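Local coordinates for pertussis toxin-like subunit ArtA (Escherichia coli, PDB 4Z9D), which probably acts as the ADP-ribosylating A subunit of a pertussis-like AB5 toxin, using NAD to modify and inhibit trimeric G proteins of the host, at residues S48-T60 with R114-P126. The protein carries 2 engineered substitutions. Sequence-based numbering, arbitrary orientation.
Sequences SAFIATTTSLIET and REDNDIVAVEHIP. Engineered in segment 114-126: Asp116 (natural residue Gln), Asp118 (natural residue Glu). With NAD (nicotinamide-adenine-dinucleotide), chain F.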
loop_
_atom_site.group_PDB
_atom_site.type_symbol
_atom_site.label_atom_id
_atom_site.label_comp_id
_atom_site.label_asym_id
_atom_site.label_seq_id
_atom_site.Cartn_x
_atom_site.Cartn_y
_atom_site.Cartn_z
ATOM N N SER A 48 -6.237 -4.612 -10.346
ATOM C CA SER A 48 -6.102 -5.129 -8.980
ATOM C C SER A 48 -7.247 -4.702 -8.062
ATOM O O SER A 48 -7.696 -3.550 -8.100
ATOM C CB SER A 48 -4.780 -4.678 -8.371
ATOM O OG SER A 48 -4.683 -5.141 -7.034
ATOM N N ALA A 49 -7.711 -5.637 -7.236
ATOM C CA ALA A 49 -8.745 -5.344 -6.253
ATOM C C ALA A 49 -8.170 -4.614 -5.056
ATOM O O ALA A 49 -8.904 -4.094 -4.222
ATOM C CB ALA A 49 -9.416 -6.614 -5.793
ATOM N N PHE A 50 -6.856 -4.613 -4.961
ATOM C CA PHE A 50 -6.200 -4.242 -3.719
ATOM C C PHE A 50 -5.454 -2.910 -3.814
ATOM O O PHE A 50 -4.947 -2.537 -4.879
ATOM C CB PHE A 50 -5.226 -5.352 -3.301
ATOM C CG PHE A 50 -5.833 -6.729 -3.282
ATOM C CD1 PHE A 50 -6.728 -7.090 -2.284
ATOM C CD2 PHE A 50 -5.510 -7.666 -4.259
ATOM C CE1 PHE A 50 -7.290 -8.363 -2.252
ATOM C CE2 PHE A 50 -6.062 -8.946 -4.238
ATOM C CZ PHE A 50 -6.964 -9.296 -3.227
ATOM N N ILE A 51 -5.358 -2.224 -2.680
ATOM C CA ILE A 51 -4.565 -0.994 -2.562
ATOM C C ILE A 51 -3.403 -1.288 -1.622
ATOM O O ILE A 51 -3.613 -1.611 -0.460
ATOM C CB ILE A 51 -5.402 0.175 -2.018
ATOM C CG1 ILE A 51 -6.637 0.410 -2.903
ATOM C CG2 ILE A 51 -4.560 1.443 -1.892
ATOM C CD1 ILE A 51 -7.754 1.198 -2.212
ATOM N N ALA A 52 -2.177 -1.205 -2.130
ATOM C CA ALA A 52 -1.004 -1.616 -1.365
ATOM C C ALA A 52 -0.621 -0.595 -0.306
ATOM O O ALA A 52 -0.627 0.610 -0.559
ATOM C CB ALA A 52 0.175 -1.845 -2.295
ATOM N N THR A 53 -0.266 -1.084 0.878
ATOM C CA THR A 53 0.277 -0.242 1.952
ATOM C C THR A 53 1.386 -1.009 2.663
ATOM O O THR A 53 1.581 -2.197 2.403
ATOM C CB THR A 53 -0.796 0.163 3.000
ATOM O OG1 THR A 53 -1.154 -0.985 3.785
ATOM C CG2 THR A 53 -2.053 0.728 2.346
ATOM N N THR A 54 2.125 -0.339 3.549
ATOM C CA THR A 54 3.140 -1.032 4.335
ATOM C C THR A 54 3.170 -0.448 5.736
ATOM O O THR A 54 2.894 0.740 5.924
ATOM C CB THR A 54 4.560 -0.905 3.707
ATOM O OG1 THR A 54 5.540 -1.516 4.567
ATOM C CG2 THR A 54 4.929 0.567 3.524
ATOM N N THR A 55 3.505 -1.274 6.720
ATOM C CA THR A 55 3.630 -0.782 8.091
ATOM C C THR A 55 4.959 -0.071 8.313
ATOM O O THR A 55 5.143 0.615 9.323
ATOM C CB THR A 55 3.528 -1.910 9.121
ATOM O OG1 THR A 55 4.534 -2.896 8.855
ATOM C CG2 THR A 55 2.140 -2.552 9.087
ATOM N N SER A 56 5.886 -0.257 7.377
ATOM C CA SER A 56 7.275 0.165 7.554
ATOM C C SER A 56 7.647 1.494 6.885
ATOM O O SER A 56 7.654 1.610 5.658
ATOM C CB SER A 56 8.198 -0.945 7.042
ATOM O OG SER A 56 9.547 -0.519 6.954
ATOM N N LEU A 57 7.966 2.489 7.709
ATOM C CA LEU A 57 8.431 3.783 7.241
ATOM C C LEU A 57 9.703 3.623 6.415
ATOM O O LEU A 57 9.871 4.243 5.359
ATOM C CB LEU A 57 8.706 4.701 8.435
ATOM C CG LEU A 57 9.347 6.052 8.121
ATOM C CD1 LEU A 57 8.381 6.923 7.327
ATOM C CD2 LEU A 57 9.807 6.766 9.388
ATOM N N ILE A 58 10.568 2.735 6.882
ATOM C CA ILE A 58 11.830 2.477 6.205
ATOM C C ILE A 58 11.567 1.976 4.799
ATOM O O ILE A 58 12.212 2.421 3.842
ATOM C CB ILE A 58 12.683 1.460 6.985
ATOM C CG1 ILE A 58 13.285 2.147 8.209
ATOM C CG2 ILE A 58 13.778 0.878 6.089
ATOM C CD1 ILE A 58 13.763 1.201 9.285
ATOM N N GLU A 59 10.608 1.057 4.670
ATOM C CA GLU A 59 10.213 0.542 3.363
ATOM C C GLU A 59 9.676 1.614 2.426
ATOM O O GLU A 59 9.884 1.521 1.218
ATOM C CB GLU A 59 9.167 -0.575 3.494
ATOM C CG GLU A 59 9.754 -1.918 3.944
ATOM C CD GLU A 59 8.735 -3.055 3.942
ATOM O OE1 GLU A 59 7.557 -2.799 3.602
ATOM O OE2 GLU A 59 9.122 -4.204 4.275
ATOM N N THR A 60 8.964 2.614 2.949
ATOM C CA THR A 60 8.408 3.650 2.065
ATOM C C THR A 60 9.489 4.421 1.300
ATOM O O THR A 60 9.295 4.755 0.127
ATOM C CB THR A 60 7.542 4.671 2.816
ATOM O OG1 THR A 60 8.347 5.426 3.735
ATOM C CG2 THR A 60 6.427 3.961 3.557
ATOM N N ARG A 114 9.362 -11.568 3.359
ATOM C CA ARG A 114 9.983 -12.047 4.590
ATOM C C ARG A 114 9.753 -11.181 5.825
ATOM O O ARG A 114 9.618 -11.708 6.936
ATOM C CB ARG A 114 11.487 -12.192 4.369
ATOM C CG ARG A 114 12.076 -13.485 4.882
ATOM C CD ARG A 114 13.589 -13.429 4.728
ATOM N NE ARG A 114 14.099 -12.209 5.339
ATOM C CZ ARG A 114 14.750 -12.169 6.494
ATOM N NH1 ARG A 114 15.007 -13.290 7.155
ATOM N NH2 ARG A 114 15.160 -11.008 6.974
ATOM N N GLU A 115 9.700 -9.867 5.646
ATOM C CA GLU A 115 9.639 -8.976 6.800
ATOM C C GLU A 115 8.202 -8.720 7.247
ATOM O O GLU A 115 7.974 -8.067 8.261
ATOM C CB GLU A 115 10.352 -7.666 6.471
ATOM C CG GLU A 115 11.834 -7.696 6.801
ATOM C CD GLU A 115 12.573 -6.526 6.191
ATOM O OE1 GLU A 115 12.680 -6.494 4.943
ATOM O OE2 GLU A 115 13.045 -5.646 6.946
ATOM N N ASP A 116 7.248 -9.257 6.491
ATOM C CA ASP A 116 5.829 -9.225 6.861
ATOM C C ASP A 116 5.226 -7.847 7.130
ATOM O O ASP A 116 4.358 -7.708 7.994
ATOM C CB ASP A 116 5.609 -10.087 8.108
ATOM C CG ASP A 116 5.928 -11.542 7.873
ATOM O OD1 ASP A 116 5.857 -11.995 6.705
ATOM O OD2 ASP A 116 6.268 -12.228 8.861
ATOM N N ASN A 117 5.631 -6.841 6.368
ATOM C CA ASN A 117 5.062 -5.503 6.538
ATOM C C ASN A 117 3.966 -5.163 5.540
ATOM O O ASN A 117 3.366 -4.092 5.616
ATOM C CB ASN A 117 6.170 -4.468 6.449
ATOM C CG ASN A 117 7.206 -4.654 7.528
ATOM O OD1 ASN A 117 6.866 -4.902 8.686
ATOM N ND2 ASN A 117 8.476 -4.588 7.152
ATOM N N ASP A 118 3.695 -6.068 4.608
ATOM C CA ASP A 118 2.677 -5.791 3.598
ATOM C C ASP A 118 1.265 -5.942 4.125
ATOM O O ASP A 118 0.930 -6.939 4.769
ATOM C CB ASP A 118 2.848 -6.695 2.379
ATOM C CG ASP A 118 4.141 -6.437 1.642
ATOM O OD1 ASP A 118 4.187 -5.425 0.907
ATOM O OD2 ASP A 118 5.096 -7.238 1.780
ATOM N N ILE A 119 0.446 -4.938 3.824
ATOM C CA ILE A 119 -0.967 -4.938 4.178
ATOM C C ILE A 119 -1.728 -4.418 2.965
ATOM O O ILE A 119 -1.320 -3.429 2.354
ATOM C CB ILE A 119 -1.250 -4.086 5.424
ATOM C CG1 ILE A 119 -0.690 -4.788 6.670
ATOM C CG2 ILE A 119 -2.740 -3.862 5.592
ATOM C CD1 ILE A 119 -0.864 -4.011 7.921
ATOM N N VAL A 120 -2.801 -5.091 2.565
ATOM C CA VAL A 120 -3.594 -4.568 1.460
ATOM C C VAL A 120 -4.961 -4.123 1.947
ATOM O O VAL A 120 -5.535 -4.750 2.830
ATOM C CB VAL A 120 -3.782 -5.599 0.322
ATOM C CG1 VAL A 120 -2.425 -5.965 -0.292
ATOM C CG2 VAL A 120 -4.464 -6.849 0.832
ATOM N N ALA A 121 -5.478 -3.049 1.354
ATOM C CA ALA A 121 -6.858 -2.639 1.591
ATOM C C ALA A 121 -7.665 -3.089 0.408
ATOM O O ALA A 121 -7.196 -3.053 -0.731
ATOM C CB ALA A 121 -6.965 -1.148 1.769
ATOM N N VAL A 122 -8.895 -3.500 0.659
ATOM C CA VAL A 122 -9.725 -3.943 -0.448
ATOM C C VAL A 122 -10.641 -2.815 -0.944
ATOM O O VAL A 122 -11.361 -2.182 -0.169
ATOM C CB VAL A 122 -10.546 -5.200 -0.061
ATOM C CG1 VAL A 122 -9.608 -6.370 0.217
ATOM C CG2 VAL A 122 -11.452 -4.934 1.147
ATOM N N GLU A 123 -10.593 -2.589 -2.256
ATOM C CA GLU A 123 -11.468 -1.655 -2.988
ATOM C C GLU A 123 -11.231 -0.160 -2.714
ATOM O O GLU A 123 -11.002 0.609 -3.650
ATOM C CB GLU A 123 -12.958 -1.973 -2.739
ATOM C CG GLU A 123 -13.859 -1.304 -3.792
ATOM C CD GLU A 123 -15.362 -1.351 -3.484
ATOM O OE1 GLU A 123 -15.861 -2.370 -2.952
ATOM O OE2 GLU A 123 -16.040 -0.341 -3.768
ATOM N N HIS A 124 -11.294 0.267 -1.460
ATOM C CA HIS A 124 -11.366 1.708 -1.189
ATOM C C HIS A 124 -10.926 2.056 0.219
ATOM O O HIS A 124 -11.425 1.489 1.178
ATOM C CB HIS A 124 -12.810 2.211 -1.412
ATOM C CG HIS A 124 -13.018 3.657 -1.083
ATOM N ND1 HIS A 124 -12.269 4.670 -1.651
ATOM C CD2 HIS A 124 -13.883 4.269 -0.238
ATOM C CE1 HIS A 124 -12.665 5.834 -1.169
ATOM N NE2 HIS A 124 -13.637 5.623 -0.308
ATOM N N ILE A 125 -10.001 2.999 0.325
ATOM C CA ILE A 125 -9.670 3.646 1.592
ATOM C C ILE A 125 -10.269 5.044 1.612
ATOM O O ILE A 125 -9.868 5.886 0.828
ATOM C CB ILE A 125 -8.142 3.765 1.778
ATOM C CG1 ILE A 125 -7.484 2.384 1.718
ATOM C CG2 ILE A 125 -7.793 4.506 3.089
ATOM C CD1 ILE A 125 -5.947 2.462 1.563
ATOM N N PRO A 126 -11.215 5.309 2.523
ATOM C CA PRO A 126 -11.791 6.654 2.611
ATOM C C PRO A 126 -10.777 7.758 2.952
ATOM O O PRO A 126 -9.792 7.518 3.661
ATOM C CB PRO A 126 -12.831 6.515 3.733
ATOM C CG PRO A 126 -13.113 5.041 3.832
ATOM C CD PRO A 126 -11.829 4.367 3.471
HETATM P PA NAD F . -0.516 1.288 -7.996
HETATM O O1A NAD F . -1.538 1.161 -6.924
HETATM O O2A NAD F . -0.862 0.903 -9.388
HETATM O O5B NAD F . 0.024 2.825 -7.954
HETATM C C5B NAD F . 0.958 3.381 -8.894
HETATM C C4B NAD F . 0.374 4.718 -9.395
HETATM O O4B NAD F . -0.823 4.481 -10.197
HETATM C C3B NAD F . -0.129 5.513 -8.228
HETATM O O3B NAD F . 1.016 6.166 -7.598
HETATM C C2B NAD F . -0.983 6.506 -8.963
HETATM O O2B NAD F . -0.132 7.297 -9.775
HETATM C C1B NAD F . -1.753 5.564 -9.902
HETATM N N9A NAD F . -2.967 4.847 -9.373
HETATM C C8A NAD F . -3.135 3.843 -8.514
HETATM N N7A NAD F . -4.441 3.574 -8.445
HETATM C C5A NAD F . -5.086 4.398 -9.277
HETATM C C6A NAD F . -6.388 4.542 -9.585
HETATM N N6A NAD F . -7.243 3.729 -8.970
HETATM N N1A NAD F . -6.820 5.461 -10.465
HETATM C C2A NAD F . -5.876 6.281 -11.080
HETATM N N3A NAD F . -4.526 6.116 -10.743
HETATM C C4A NAD F . -4.164 5.178 -9.852
HETATM O O3 NAD F . 0.766 0.459 -7.591
HETATM P PN NAD F . 1.445 0.518 -6.114
HETATM O O1N NAD F . 0.401 0.656 -5.061
HETATM O O2N NAD F . 2.598 1.443 -6.157
HETATM O O5D NAD F . 1.963 -0.984 -6.044
HETATM C C5D NAD F . 2.823 -1.543 -7.046
HETATM C C4D NAD F . 3.660 -2.670 -6.431
HETATM O O4D NAD F . 4.272 -2.072 -5.237
HETATM C C3D NAD F . 2.778 -3.837 -5.949
HETATM O O3D NAD F . 3.517 -5.064 -5.950
HETATM C C2D NAD F . 2.553 -3.403 -4.514
HETATM O O2D NAD F . 2.135 -4.514 -3.690
HETATM C C1D NAD F . 3.926 -2.886 -4.102
HETATM N N1N NAD F . 3.801 -2.065 -2.845
HETATM C C2N NAD F . 3.504 -0.682 -2.918
HETATM C C3N NAD F . 3.339 0.105 -1.778
HETATM C C7N NAD F . 3.059 1.482 -1.865
HETATM O O7N NAD F . 3.194 2.220 -0.745
HETATM N N7N NAD F . 2.728 1.995 -3.053
HETATM C C4N NAD F . 3.468 -0.506 -0.532
HETATM C C5N NAD F . 3.765 -1.865 -0.440
HETATM C C6N NAD F . 3.922 -2.654 -1.575
HETATM O O HOH W 1 1.438 -4.270 0.501
HETATM O O HOH W 2 3.765 -5.319 10.341
HETATM O O HOH W 3 7.267 -6.857 4.010
#
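Asn117 lays its side chain across those of Thr55 and Glu59 where the two segments end their pairing. Its ND2 donates to Glu59 OE2 at 3.0 Å, an almost straight bond (173°) that lies in the amide plane but meets the carboxylate from well above its own plane, the two planes standing 68° apart. The other carboxylate oxygen, Glu59 OE1, accepts from Thr54 OG1 at 2.6 Å; the same hydroxyl takes the backbone N-H of Ser56, closing an ST turn, and Ser56 OG then N-caps the helix by accepting from Glu59 N. Glu59 is thus gripped from both segments as its helix begins. Water 3 accepts from Asn117 N and lies within donating distance of Glu59 OE2 and Asp118 OD2. Strands 50-54 and 118-122 pair antiparallel in a three-stranded sheet completed by strand 88-90, part of the ADP-ribosyltransferase fold shared with pertussis toxin subunit 1. Ala52 and Asp118 share the face turned to NAD: Ala52 CB packs at 3.6 Å on NAD C2N, and OD1 of the engineered Asp118 lies 3.7 Å from NAD C6N. On the reverse face Thr53, with chi1 at 71°, sets OG1 between its own N and carbonyl carbon, where it donates to Ile119 O at 2.8 Å from above that carbonyl plane; the same oxygen also accepts from Thr53 N, nearly along the C=O axis. Farther along, Ile51 reaches CD1 to within 3.6 Å of Glu123 O, while its CG2 meets Ile125 CD1. Phe50 lies on the NAD-side face, its CD1 touching Val120 CG2 and Val122 CG1, the latter at the ring edge; Ala49 CB sits over one ring face, and His35 packs edge-to-face with the ring.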